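Local coordinates for protein serine protease pet (Escherichia coli, PDB 4OM9) that is a secreted autotransporter enterotoxin and serine protease that probably cleaves host proteins such as alpha-fodrin, at residues Thr97-Asp101 and Gly187-Val191; Phe651-Ala657 and Thr671-Ser677; Ala682-Gly688 and Ser701-Gly707. One frame throughout, in Å; residues are numbered along the deposited sequence.

Interaction 1 of 3, residues Thr97-Asp101 and Gly187-Val191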
ATOM      1  N   THR A  97     -33.714 -33.277   2.788  1.00 40.28           N
ATOM      2  CA  THR A  97     -34.459 -32.617   1.751  1.00 38.65           C
ATOM      3  C   THR A  97     -35.869 -32.445   2.260  1.00 40.83           C
ATOM      4  O   THR A  97     -36.377 -33.299   2.988  1.00 40.13           O
ATOM      5  CB  THR A  97     -34.391 -33.437   0.450  1.00 38.46           C
ATOM      6  OG1 THR A  97     -33.454 -32.815  -0.447  1.00 39.60           O
ATOM      7  CG2 THR A  97     -35.739 -33.589  -0.197  1.00 39.00           C
ATOM      8  N   THR A  98     -36.477 -31.315   1.913  1.00 37.47           N
ATOM      9  CA  THR A  98     -37.721 -30.903   2.530  1.00 37.91           C
ATOM     10  C   THR A  98     -38.721 -30.573   1.431  1.00 38.69           C
ATOM     11  O   THR A  98     -38.315 -30.188   0.335  1.00 39.10           O
ATOM     12  CB  THR A  98     -37.460 -29.695   3.458  1.00 36.96           C
ATOM     13  OG1 THR A  98     -37.990 -29.938   4.763  1.00 42.82           O
ATOM     14  CG2 THR A  98     -38.011 -28.399   2.885  1.00 36.61           C
ATOM     15  N   GLY A  99     -40.015 -30.745   1.703  1.00 39.46           N
ATOM     16  CA  GLY A  99     -41.057 -30.471   0.723  1.00 40.24           C
ATOM     17  C   GLY A  99     -40.994 -29.054   0.150  1.00 41.05           C
ATOM     18  O   GLY A  99     -41.414 -28.793  -0.983  1.00 40.30           O
ATOM     19  N   ASN A 100     -40.458 -28.135   0.940  1.00 38.37           N
ATOM     20  CA  ASN A 100     -40.256 -26.768   0.504  1.00 37.61           C
ATOM     21  C   ASN A 100     -38.952 -26.586  -0.313  1.00 36.81           C
ATOM     22  O   ASN A 100     -38.547 -25.442  -0.575  1.00 36.11           O
ATOM     23  CB  ASN A 100     -40.250 -25.836   1.723  1.00 36.97           C
ATOM     24  CG  ASN A 100     -40.705 -24.414   1.387  1.00 36.89           C
ATOM     25  OD1 ASN A 100     -41.618 -24.199   0.575  1.00 37.49           O
ATOM     26  ND2 ASN A 100     -40.067 -23.438   2.028  1.00 35.89           N
ATOM     27  N   ASP A 101     -38.317 -27.713  -0.685  1.00 40.27           N
ATOM     28  CA  ASP A 101     -37.200 -27.760  -1.653  1.00 38.91           C
ATOM     29  C   ASP A 101     -35.876 -27.420  -0.971  1.00 36.95           C
ATOM     30  O   ASP A 101     -34.872 -27.109  -1.621  1.00 35.97           O
ATOM     31  CB  ASP A 101     -37.470 -26.823  -2.851  1.00 41.20           C
ATOM     32  CG  ASP A 101     -36.430 -26.937  -3.966  1.00 45.28           C
ATOM     33  OD1 ASP A 101     -35.864 -28.025  -4.173  1.00 48.35           O
ATOM     34  OD2 ASP A 101     -36.183 -25.918  -4.656  1.00 47.92           O
ATOM     35  N   GLY A 187     -45.334 -26.345  -2.357  1.00 39.80           N
ATOM     36  CA  GLY A 187     -44.243 -26.823  -1.536  1.00 32.74           C
ATOM     37  C   GLY A 187     -44.307 -26.199  -0.161  1.00 32.40           C
ATOM     38  O   GLY A 187     -43.898 -26.818   0.823  1.00 36.09           O
ATOM     39  N   GLY A 188     -44.822 -24.978  -0.087  1.00 30.88           N
ATOM     40  CA  GLY A 188     -44.886 -24.258   1.172  1.00 30.73           C
ATOM     41  C   GLY A 188     -44.544 -22.783   0.997  1.00 32.76           C
ATOM     42  O   GLY A 188     -44.286 -22.315  -0.115  1.00 32.90           O
ATOM     43  N   ASN A 189     -44.556 -22.043   2.100  1.00 35.05           N
ATOM     44  CA  ASN A 189     -44.265 -20.618   2.068  1.00 34.23           C
ATOM     45  C   ASN A 189     -42.817 -20.285   1.679  1.00 36.32           C
ATOM     46  O   ASN A 189     -41.873 -20.906   2.179  1.00 32.20           O
ATOM     47  CB  ASN A 189     -44.593 -20.007   3.422  1.00 37.35           C
ATOM     48  CG  ASN A 189     -46.071 -19.721   3.574  1.00 42.21           C
ATOM     49  OD1 ASN A 189     -46.851 -19.948   2.646  1.00 41.83           O
ATOM     50  ND2 ASN A 189     -46.464 -19.218   4.739  1.00 38.29           N
ATOM     51  N   LYS A 190     -42.655 -19.303   0.790  1.00 35.61           N
ATOM     52  CA  LYS A 190     -41.345 -18.929   0.273  1.00 32.10           C
ATOM     53  C   LYS A 190     -41.181 -17.420   0.157  1.00 35.03           C
ATOM     54  O   LYS A 190     -42.128 -16.693  -0.133  1.00 37.79           O
ATOM     55  CB  LYS A 190     -41.099 -19.571  -1.100  1.00 35.26           C
ATOM     56  CG  LYS A 190     -40.897 -21.098  -1.084  1.00 33.93           C
ATOM     57  CD  LYS A 190     -40.506 -21.588  -2.477  1.00 35.73           C
ATOM     58  CE  LYS A 190     -40.269 -23.074  -2.505  1.00 36.02           C
ATOM     59  NZ  LYS A 190     -41.511 -23.824  -2.115  1.00 38.51           N
ATOM     60  N   VAL A 191     -39.957 -16.950   0.357  1.00 34.67           N
ATOM     61  CA  VAL A 191     -39.678 -15.530   0.269  1.00 31.77           C
ATOM     62  C   VAL A 191     -39.572 -15.130  -1.189  1.00 34.97           C
ATOM     63  O   VAL A 191     -38.971 -15.823  -2.003  1.00 34.15           O
ATOM     64  CB  VAL A 191     -38.410 -15.170   1.034  1.00 33.13           C
ATOM     65  CG1 VAL A 191     -37.974 -13.730   0.741  1.00 32.56           C
ATOM     66  CG2 VAL A 191     -38.646 -15.367   2.513  1.00 29.19           C
TER
HETATM   67  O   HOH W   1     -41.181 -26.366  -2.721  1.00 30.72           O
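The segment 97-101 turns the chain from strand 88-97 back into its antiparallel neighbour 102-107. Thr-98 opens a type I beta turn: its O accepts a 2.7 Å hydrogen bond from Asp-101 N, and the angles of Gly-99 (-55/-27) and Asn-100 (-83/10) fit the two central positions. Gly-99 presents its carbonyl to the second segment. Its O lies 3.5 Å from Gly-187 CA, and water 1 bridges Gly-99 O (3.0 Å) to Lys-190 NZ (2.6 Å). A CB on Gly-187 would come to 3.0 Å from Gly-99 O, so this close approach depends on the missing side chain. Asn-100 has the largest covered area, 83 Å² of the 210 Å² total, and both ends of its amide are used. Its OD1 accepts from Lys-190 NZ at 2.7 Å, while its ND2 donates to Asn-189 O at 3.1 Å. A CB on Gly-188 would be only 2.9 Å from Asn-100 OD1. The Lys-190 amine is held from its own side too, by Thr-185 OG1. Asp-101 hardly touches 187-191; its carboxylate instead faces His-72 N and His-229 ND1, both hydrogen-bonded. The turn connects two strands of one antiparallel sheet and strand 188-195 lies in the other, so these hydrogen bonds join the two sheets next to Asp-101. An aspartate at the last position of this turn, bonded to the backbone of His-72, is consistent with the acid of the catalytic triad in the two-barrel, chymotrypsin-like fold of clan PA proteases.

Interaction 2 of 3, residues Phe651-Ala657 and Thr671-Ser677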
ATOM      1  N   PHE A 651       8.942   9.222   0.222  1.00 35.03           N
ATOM      2  CA  PHE A 651      10.068   8.774   1.026  1.00 34.70           C
ATOM      3  C   PHE A 651      10.331   9.748   2.158  1.00 35.51           C
ATOM      4  O   PHE A 651      10.342  10.972   1.973  1.00 36.08           O
ATOM      5  CB  PHE A 651      11.346   8.581   0.208  1.00 34.08           C
ATOM      6  CG  PHE A 651      12.519   8.186   1.054  1.00 33.97           C
ATOM      7  CD1 PHE A 651      12.598   6.903   1.590  1.00 33.67           C
ATOM      8  CD2 PHE A 651      13.508   9.101   1.373  1.00 34.31           C
ATOM      9  CE1 PHE A 651      13.653   6.546   2.394  1.00 35.53           C
ATOM     10  CE2 PHE A 651      14.570   8.751   2.177  1.00 34.38           C
ATOM     11  CZ  PHE A 651      14.650   7.480   2.689  1.00 35.18           C
ATOM     12  N   THR A 652      10.528   9.178   3.334  1.00 35.66           N
ATOM     13  CA  THR A 652      10.793   9.922   4.541  1.00 36.54           C
ATOM     14  C   THR A 652      11.929   9.237   5.295  1.00 38.55           C
ATOM     15  O   THR A 652      11.835   8.035   5.632  1.00 37.37           O
ATOM     16  CB  THR A 652       9.548  10.001   5.423  1.00 37.89           C
ATOM     17  OG1 THR A 652       8.537  10.742   4.734  1.00 39.03           O
ATOM     18  CG2 THR A 652       9.855  10.680   6.750  1.00 38.51           C
ATOM     19  N   GLY A 653      12.994   9.994   5.555  1.00 46.55           N
ATOM     20  CA  GLY A 653      14.140   9.481   6.289  1.00 44.00           C
ATOM     21  C   GLY A 653      15.437  10.122   5.844  1.00 47.44           C
ATOM     22  O   GLY A 653      15.472  11.308   5.537  1.00 47.99           O
ATOM     23  N   GLY A 654      16.513   9.347   5.809  1.00 48.00           N
ATOM     24  CA  GLY A 654      17.796   9.883   5.396  1.00 47.43           C
ATOM     25  C   GLY A 654      18.511   8.979   4.418  1.00 41.25           C
ATOM     26  O   GLY A 654      18.160   7.802   4.289  1.00 38.56           O
ATOM     27  N   ILE A 655      19.512   9.535   3.736  1.00 37.44           N
ATOM     28  CA  ILE A 655      20.286   8.807   2.735  1.00 35.11           C
ATOM     29  C   ILE A 655      21.815   8.970   2.893  1.00 38.98           C
ATOM     30  O   ILE A 655      22.378  10.078   2.770  1.00 39.00           O
ATOM     31  CB  ILE A 655      19.880   9.243   1.305  1.00 34.51           C
ATOM     32  CG1 ILE A 655      18.350   9.166   1.117  1.00 34.22           C
ATOM     33  CG2 ILE A 655      20.610   8.408   0.270  1.00 34.19           C
ATOM     34  CD1 ILE A 655      17.869   9.211  -0.337  1.00 33.78           C
ATOM     35  N   MET A 656      22.481   7.854   3.169  1.00 44.75           N
ATOM     36  CA  MET A 656      23.939   7.784   3.129  1.00 45.73           C
ATOM     37  C   MET A 656      24.364   6.961   1.925  1.00 42.30           C
ATOM     38  O   MET A 656      24.125   5.754   1.874  1.00 42.32           O
ATOM     39  CB  MET A 656      24.506   7.158   4.400  1.00 45.21           C
ATOM     40  CG  MET A 656      23.960   7.736   5.670  1.00 53.97           C
ATOM     41  SD  MET A 656      24.297   6.687   7.099  1.00 79.80           S
ATOM     42  CE  MET A 656      23.564   7.662   8.417  1.00 70.58           C
ATOM     43  N   ALA A 657      25.023   7.599   0.974  1.00 35.87           N
ATOM     44  CA  ALA A 657      25.333   6.943  -0.284  1.00 35.67           C
ATOM     45  C   ALA A 657      26.785   7.164  -0.719  1.00 37.76           C
ATOM     46  O   ALA A 657      27.398   8.171  -0.407  1.00 39.24           O
ATOM     47  CB  ALA A 657      24.357   7.433  -1.382  1.00 34.97           C
ATOM     48  N   THR A 671      10.887  13.678   2.312  1.00 37.58           N
ATOM     49  CA  THR A 671      11.208  14.417   3.526  1.00 38.42           C
ATOM     50  C   THR A 671      12.483  13.912   4.210  1.00 38.00           C
ATOM     51  O   THR A 671      12.465  12.940   4.962  1.00 41.53           O
ATOM     52  CB  THR A 671      10.067  14.344   4.529  1.00 39.32           C
ATOM     53  OG1 THR A 671       8.870  14.838   3.916  1.00 39.91           O
ATOM     54  CG2 THR A 671      10.398  15.157   5.776  1.00 40.40           C
ATOM     55  N   LEU A 672      13.598  14.575   3.959  1.00 37.93           N
ATOM     56  CA  LEU A 672      14.831  14.157   4.578  1.00 37.72           C
ATOM     57  C   LEU A 672      14.921  14.708   5.991  1.00 43.13           C
ATOM     58  O   LEU A 672      15.445  15.800   6.211  1.00 45.63           O
ATOM     59  CB  LEU A 672      16.014  14.597   3.736  1.00 37.30           C
ATOM     60  CG  LEU A 672      15.918  14.090   2.294  1.00 39.69           C
ATOM     61  CD1 LEU A 672      17.150  14.482   1.484  1.00 36.19           C
ATOM     62  CD2 LEU A 672      15.702  12.583   2.258  1.00 35.80           C
ATOM     63  N   ASN A 673      14.394  13.947   6.951  1.00 44.51           N
ATOM     64  CA  ASN A 673      14.456  14.328   8.361  1.00 41.60           C
ATOM     65  C   ASN A 673      15.494  13.522   9.134  1.00 44.17           C
ATOM     66  O   ASN A 673      15.486  13.485  10.362  1.00 50.88           O
ATOM     67  CB  ASN A 673      13.072  14.203   9.026  1.00 47.08           C
ATOM     68  CG  ASN A 673      12.512  12.777   9.008  1.00 44.55           C
ATOM     69  OD1 ASN A 673      13.178  11.825   8.610  1.00 48.27           O
ATOM     70  ND2 ASN A 673      11.280  12.636   9.459  1.00 41.10           N
ATOM     71  N   THR A 674      16.396  12.890   8.391  1.00 44.64           N
ATOM     72  CA  THR A 674      17.562  12.222   8.952  1.00 42.74           C
ATOM     73  C   THR A 674      18.774  12.681   8.152  1.00 44.43           C
ATOM     74  O   THR A 674      18.667  12.897   6.947  1.00 44.57           O
ATOM     75  CB  THR A 674      17.412  10.670   8.904  1.00 44.19           C
ATOM     76  OG1 THR A 674      16.675  10.221  10.046  1.00 47.55           O
ATOM     77  CG2 THR A 674      18.760   9.992   8.891  1.00 40.98           C
ATOM     78  N   VAL A 675      19.915  12.830   8.821  1.00 46.96           N
ATOM     79  CA  VAL A 675      21.113  13.396   8.203  1.00 51.73           C
ATOM     80  C   VAL A 675      21.546  12.648   6.948  1.00 49.73           C
ATOM     81  O   VAL A 675      21.743  11.445   6.977  1.00 51.88           O
ATOM     82  CB  VAL A 675      22.300  13.413   9.198  1.00 55.03           C
ATOM     83  CG1 VAL A 675      23.568  13.897   8.505  1.00 55.11           C
ATOM     84  CG2 VAL A 675      21.974  14.279  10.409  1.00 55.52           C
ATOM     85  N   SER A 676      21.712  13.376   5.849  1.00 48.93           N
ATOM     86  CA  SER A 676      22.088  12.773   4.575  1.00 46.59           C
ATOM     87  C   SER A 676      23.523  13.111   4.164  1.00 48.89           C
ATOM     88  O   SER A 676      23.970  14.259   4.254  1.00 51.19           O
ATOM     89  CB  SER A 676      21.119  13.209   3.471  1.00 43.91           C
ATOM     90  OG  SER A 676      19.898  12.504   3.569  1.00 41.56           O
ATOM     91  N   SER A 677      24.228  12.092   3.692  1.00 42.70           N
ATOM     92  CA  SER A 677      25.605  12.240   3.273  1.00 47.35           C
ATOM     93  C   SER A 677      25.836  11.569   1.915  1.00 46.33           C
ATOM     94  O   SER A 677      25.779  10.349   1.791  1.00 43.91           O
ATOM     95  CB  SER A 677      26.529  11.660   4.346  1.00 54.02           C
ATOM     96  OG  SER A 677      27.554  10.877   3.760  1.00 54.49           O
TER
HETATM   97  O   HOH W   2       7.760  12.470   2.821  1.00 57.23           O
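Two successive coils of the parallel beta-helix stack here, and three residues with large buried areas mark the course of the contact: Gly-653 (55 Å²), Ile-655 (54 Å²) and Ser-677 (61 Å²). Gly-653 ends the first paired section. Its N donates to Thr-671 O at 3.1 Å, two residues after Phe-651 O has accepted from Thr-671 N at 2.8 Å; the two bonds flank Thr-652 and set it beside Thr-671. At the phi of Gly-653, 148°, a side chain would jam against the preceding carbonyl. Gly-653 O lies 3.1 Å from Leu-672 CA and receives a weak bond from Thr-674 N (3.4 Å). Segment 671-677 then loops out of register: Thr-652 pairs with Thr-671 but Met-656 with Ser-677, so it spends two extra residues, starting with an inverse gamma turn centred on Leu-672. Ile-655 restarts the pairing. A side chain stands in for the backbone acceptor, Ser-676 OG taking the hydrogen of Ile-655 N at 3.0 Å, and Ile-655 O accepts from Ser-677 N at 2.9 Å. Ser-677 O in turn accepts from Ala-657 N at 3.0 Å. On the buried side Leu-672 CD2 meets the edge of the Phe-651 ring at CE2 (4.0 Å). On the side of the two threonines, water 2 joins Thr-652 OG1 (2.7 Å), Thr-671 OG1 (2.8 Å) and Phe-651 O (3.1 Å).

Interaction 3 of 3, residues Ala682-Gly688 and Ser701-Gly707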
ATOM      1  N   ALA A 682      25.485  11.832  -7.247  1.00 45.06           N
ATOM      2  CA  ALA A 682      24.700  12.889  -7.888  1.00 46.54           C
ATOM      3  C   ALA A 682      23.195  12.806  -7.583  1.00 51.39           C
ATOM      4  O   ALA A 682      22.582  11.741  -7.685  1.00 50.33           O
ATOM      5  CB  ALA A 682      24.924  12.868  -9.388  1.00 52.01           C
ATOM      6  N   LEU A 683      22.615  13.949  -7.223  1.00 42.11           N
ATOM      7  CA  LEU A 683      21.214  14.035  -6.855  1.00 41.28           C
ATOM      8  C   LEU A 683      20.418  14.849  -7.862  1.00 45.69           C
ATOM      9  O   LEU A 683      20.676  16.043  -8.045  1.00 48.98           O
ATOM     10  CB  LEU A 683      21.065  14.654  -5.466  1.00 35.87           C
ATOM     11  CG  LEU A 683      19.613  14.946  -5.058  1.00 38.02           C
ATOM     12  CD1 LEU A 683      18.746  13.716  -5.205  1.00 39.01           C
ATOM     13  CD2 LEU A 683      19.545  15.461  -3.642  1.00 35.71           C
ATOM     14  N   THR A 684      19.439  14.221  -8.504  1.00 54.03           N
ATOM     15  CA  THR A 684      18.626  14.933  -9.483  1.00 54.73           C
ATOM     16  C   THR A 684      17.160  14.969  -9.090  1.00 56.51           C
ATOM     17  O   THR A 684      16.506  13.936  -9.007  1.00 59.70           O
ATOM     18  CB  THR A 684      18.749  14.319 -10.888  1.00 54.84           C
ATOM     19  OG1 THR A 684      20.103  14.440 -11.340  1.00 54.53           O
ATOM     20  CG2 THR A 684      17.845  15.061 -11.866  1.00 57.20           C
ATOM     21  N   ILE A 685      16.655  16.177  -8.858  1.00 40.88           N
ATOM     22  CA  ILE A 685      15.258  16.392  -8.487  1.00 41.71           C
ATOM     23  C   ILE A 685      14.488  16.868  -9.704  1.00 45.84           C
ATOM     24  O   ILE A 685      14.704  17.981 -10.171  1.00 50.41           O
ATOM     25  CB  ILE A 685      15.148  17.405  -7.341  1.00 37.70           C
ATOM     26  CG1 ILE A 685      15.931  16.874  -6.131  1.00 36.90           C
ATOM     27  CG2 ILE A 685      13.711  17.670  -6.999  1.00 38.24           C
ATOM     28  CD1 ILE A 685      15.874  17.745  -4.900  1.00 37.31           C
ATOM     29  N   HIS A 686      13.621  16.012 -10.240  1.00 48.29           N
ATOM     30  CA  HIS A 686      12.925  16.310 -11.495  1.00 47.98           C
ATOM     31  C   HIS A 686      11.695  17.192 -11.305  1.00 50.23           C
ATOM     32  O   HIS A 686      11.212  17.380 -10.190  1.00 47.76           O
ATOM     33  CB  HIS A 686      12.487  15.027 -12.203  1.00 46.80           C
ATOM     34  CG  HIS A 686      13.617  14.163 -12.673  1.00 48.00           C
ATOM     35  ND1 HIS A 686      14.255  14.360 -13.875  1.00 49.48           N
ATOM     36  CD2 HIS A 686      14.199  13.074 -12.108  1.00 43.34           C
ATOM     37  CE1 HIS A 686      15.192  13.437 -14.033  1.00 47.54           C
ATOM     38  NE2 HIS A 686      15.174  12.645 -12.977  1.00 45.26           N
ATOM     39  N   LYS A 687      11.189  17.706 -12.423  1.00 60.41           N
ATOM     40  CA  LYS A 687       9.996  18.545 -12.436  1.00 62.50           C
ATOM     41  C   LYS A 687       8.799  17.784 -11.879  1.00 58.08           C
ATOM     42  O   LYS A 687       8.508  16.658 -12.301  1.00 58.27           O
ATOM     43  CB  LYS A 687       9.705  19.036 -13.857  1.00 63.39           C
ATOM     44  CG  LYS A 687       8.472  19.920 -13.993  1.00 68.38           C
ATOM     45  CD  LYS A 687       8.455  20.623 -15.353  1.00 79.33           C
ATOM     46  CE  LYS A 687       7.197  21.463 -15.559  1.00 87.54           C
ATOM     47  NZ  LYS A 687       7.123  22.616 -14.621  1.00 84.56           N
ATOM     48  N   GLY A 688       8.123  18.398 -10.915  1.00 49.67           N
ATOM     49  CA  GLY A 688       6.996  17.760 -10.268  1.00 50.56           C
ATOM     50  C   GLY A 688       7.273  17.060  -8.942  1.00 52.90           C
ATOM     51  O   GLY A 688       6.365  16.442  -8.378  1.00 48.53           O
ATOM     52  N   SER A 701      29.227  16.184  -4.174  1.00 51.13           N
ATOM     53  CA  SER A 701      28.758  16.287  -5.542  1.00 51.31           C
ATOM     54  C   SER A 701      27.722  17.402  -5.641  1.00 52.09           C
ATOM     55  O   SER A 701      27.642  18.258  -4.762  1.00 54.28           O
ATOM     56  CB  SER A 701      28.159  14.952  -5.994  1.00 48.77           C
ATOM     57  OG  SER A 701      27.769  14.984  -7.355  1.00 51.25           O
ATOM     58  N   ASN A 702      26.911  17.362  -6.694  1.00 51.98           N
ATOM     59  CA  ASN A 702      25.934  18.411  -6.975  1.00 53.22           C
ATOM     60  C   ASN A 702      24.478  17.935  -6.964  1.00 47.84           C
ATOM     61  O   ASN A 702      24.196  16.747  -7.095  1.00 46.65           O
ATOM     62  CB  ASN A 702      26.230  19.032  -8.334  1.00 48.52           C
ATOM     63  CG  ASN A 702      25.935  18.080  -9.465  1.00 49.16           C
ATOM     64  OD1 ASN A 702      24.930  18.218 -10.149  1.00 50.88           O
ATOM     65  ND2 ASN A 702      26.795  17.080  -9.648  1.00 49.39           N
ATOM     66  N   ILE A 703      23.568  18.898  -6.838  1.00 42.56           N
ATOM     67  CA  ILE A 703      22.131  18.665  -6.830  1.00 38.20           C
ATOM     68  C   ILE A 703      21.476  19.444  -7.952  1.00 44.41           C
ATOM     69  O   ILE A 703      21.575  20.666  -7.991  1.00 46.99           O
ATOM     70  CB  ILE A 703      21.494  19.094  -5.495  1.00 39.59           C
ATOM     71  CG1 ILE A 703      22.133  18.349  -4.327  1.00 42.59           C
ATOM     72  CG2 ILE A 703      19.981  18.880  -5.512  1.00 37.19           C
ATOM     73  CD1 ILE A 703      21.881  19.010  -3.001  1.00 42.36           C
ATOM     74  N   LYS A 704      20.818  18.743  -8.866  1.00 50.39           N
ATOM     75  CA  LYS A 704      20.063  19.386  -9.931  1.00 49.02           C
ATOM     76  C   LYS A 704      18.584  19.301  -9.615  1.00 51.25           C
ATOM     77  O   LYS A 704      18.104  18.239  -9.201  1.00 53.83           O
ATOM     78  CB  LYS A 704      20.370  18.738 -11.279  1.00 52.61           C
ATOM     79  CG  LYS A 704      21.828  18.867 -11.664  1.00 54.00           C
ATOM     80  CD  LYS A 704      22.164  18.153 -12.961  1.00 55.37           C
ATOM     81  CE  LYS A 704      23.671  18.232 -13.213  1.00 62.68           C
ATOM     82  NZ  LYS A 704      24.102  17.610 -14.495  1.00 62.67           N
ATOM     83  N   SER A 705      17.857  20.404  -9.805  1.00 44.33           N
ATOM     84  CA  SER A 705      16.461  20.460  -9.377  1.00 51.01           C
ATOM     85  C   SER A 705      15.547  21.325 -10.251  1.00 54.82           C
ATOM     86  O   SER A 705      15.751  22.526 -10.401  1.00 53.05           O
ATOM     87  CB  SER A 705      16.386  20.954  -7.928  1.00 46.18           C
ATOM     88  OG  SER A 705      15.042  21.171  -7.527  1.00 50.84           O
ATOM     89  N   GLY A 706      14.525  20.682 -10.807  1.00 59.12           N
ATOM     90  CA  GLY A 706      13.528  21.332 -11.629  1.00 57.86           C
ATOM     91  C   GLY A 706      12.185  21.274 -10.935  1.00 56.43           C
ATOM     92  O   GLY A 706      11.147  21.536 -11.546  1.00 61.68           O
ATOM     93  N   GLY A 707      12.212  20.925  -9.650  1.00 51.62           N
ATOM     94  CA  GLY A 707      11.009  20.867  -8.836  1.00 50.73           C
ATOM     95  C   GLY A 707      11.086  21.827  -7.663  1.00 53.97           C
ATOM     96  O   GLY A 707      11.724  22.873  -7.755  1.00 58.49           O
TER
HETATM   97  O   HOH W   3      22.351  15.895 -10.397  1.00 57.44           O
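Four backbone hydrogen bonds define the pairing of 682-688 with 701-707: Leu-683 N to Asn-702 O (3.2 Å), Lys-704 N to Leu-683 O (2.8 Å), Ile-685 N to Lys-704 O (a short 2.5 Å) and Gly-706 N to Ile-685 O (2.8 Å). Leu-683 and Ile-685 thus each donate and accept, the parallel pattern, and the strand axes agree, 4.5 Å apart at 9°. CA-H...O contacts fill the gaps, among them Ser-705 CA to Ile-685 O at 3.1 Å and, beyond the strands, Lys-687 CA to Gly-706 O at 3.3 Å. Such in-register stacking of consecutive coils, Leu-683 on Ile-703 and Ile-685 on Ser-705, builds one wall of the right-handed beta-helix of autotransporter passengers. Apolar contacts occupy its buried face: Leu-683 CD2 lies 3.9 Å from Ile-703 CG2, and Ile-685 CD1 lies 4.3 Å from the same CG2. The other face, with Thr-684 and Lys-704, is polar; there water 3 is 2.8 Å from Thr-684 OG1 and donates weakly to Leu-683 O (2.9 Å) and Asn-702 OD1 (3.5 Å). Steric limits appear where the coils turn: a CB on Gly-707 would stand 2.8 Å from His-686 O.

Interaction 1 belongs to the protease domain, whereas interactions 2 and 3 lie in the beta-helix on the other side of the chain's centre. The centre of interaction 1 is 69 Å from that of interaction 2 and 73 Å from that of interaction 3 (nearest atoms about 52 and 54 Å apart), so neither beta-helix contact comes near the probable active site around Asp-101. Interactions 2 and 3 are neighbours, with centres 15 Å apart and nearest atoms about 6 Å apart without touching; strands 676-679 and 682-685 follow each other along the chain. Their sequence offsets tell how coil length varies: 19 residues at Thr-652/Thr-671, 21 at Met-656/Ser-677, and a constant 20 across the strand pairs of interaction 3.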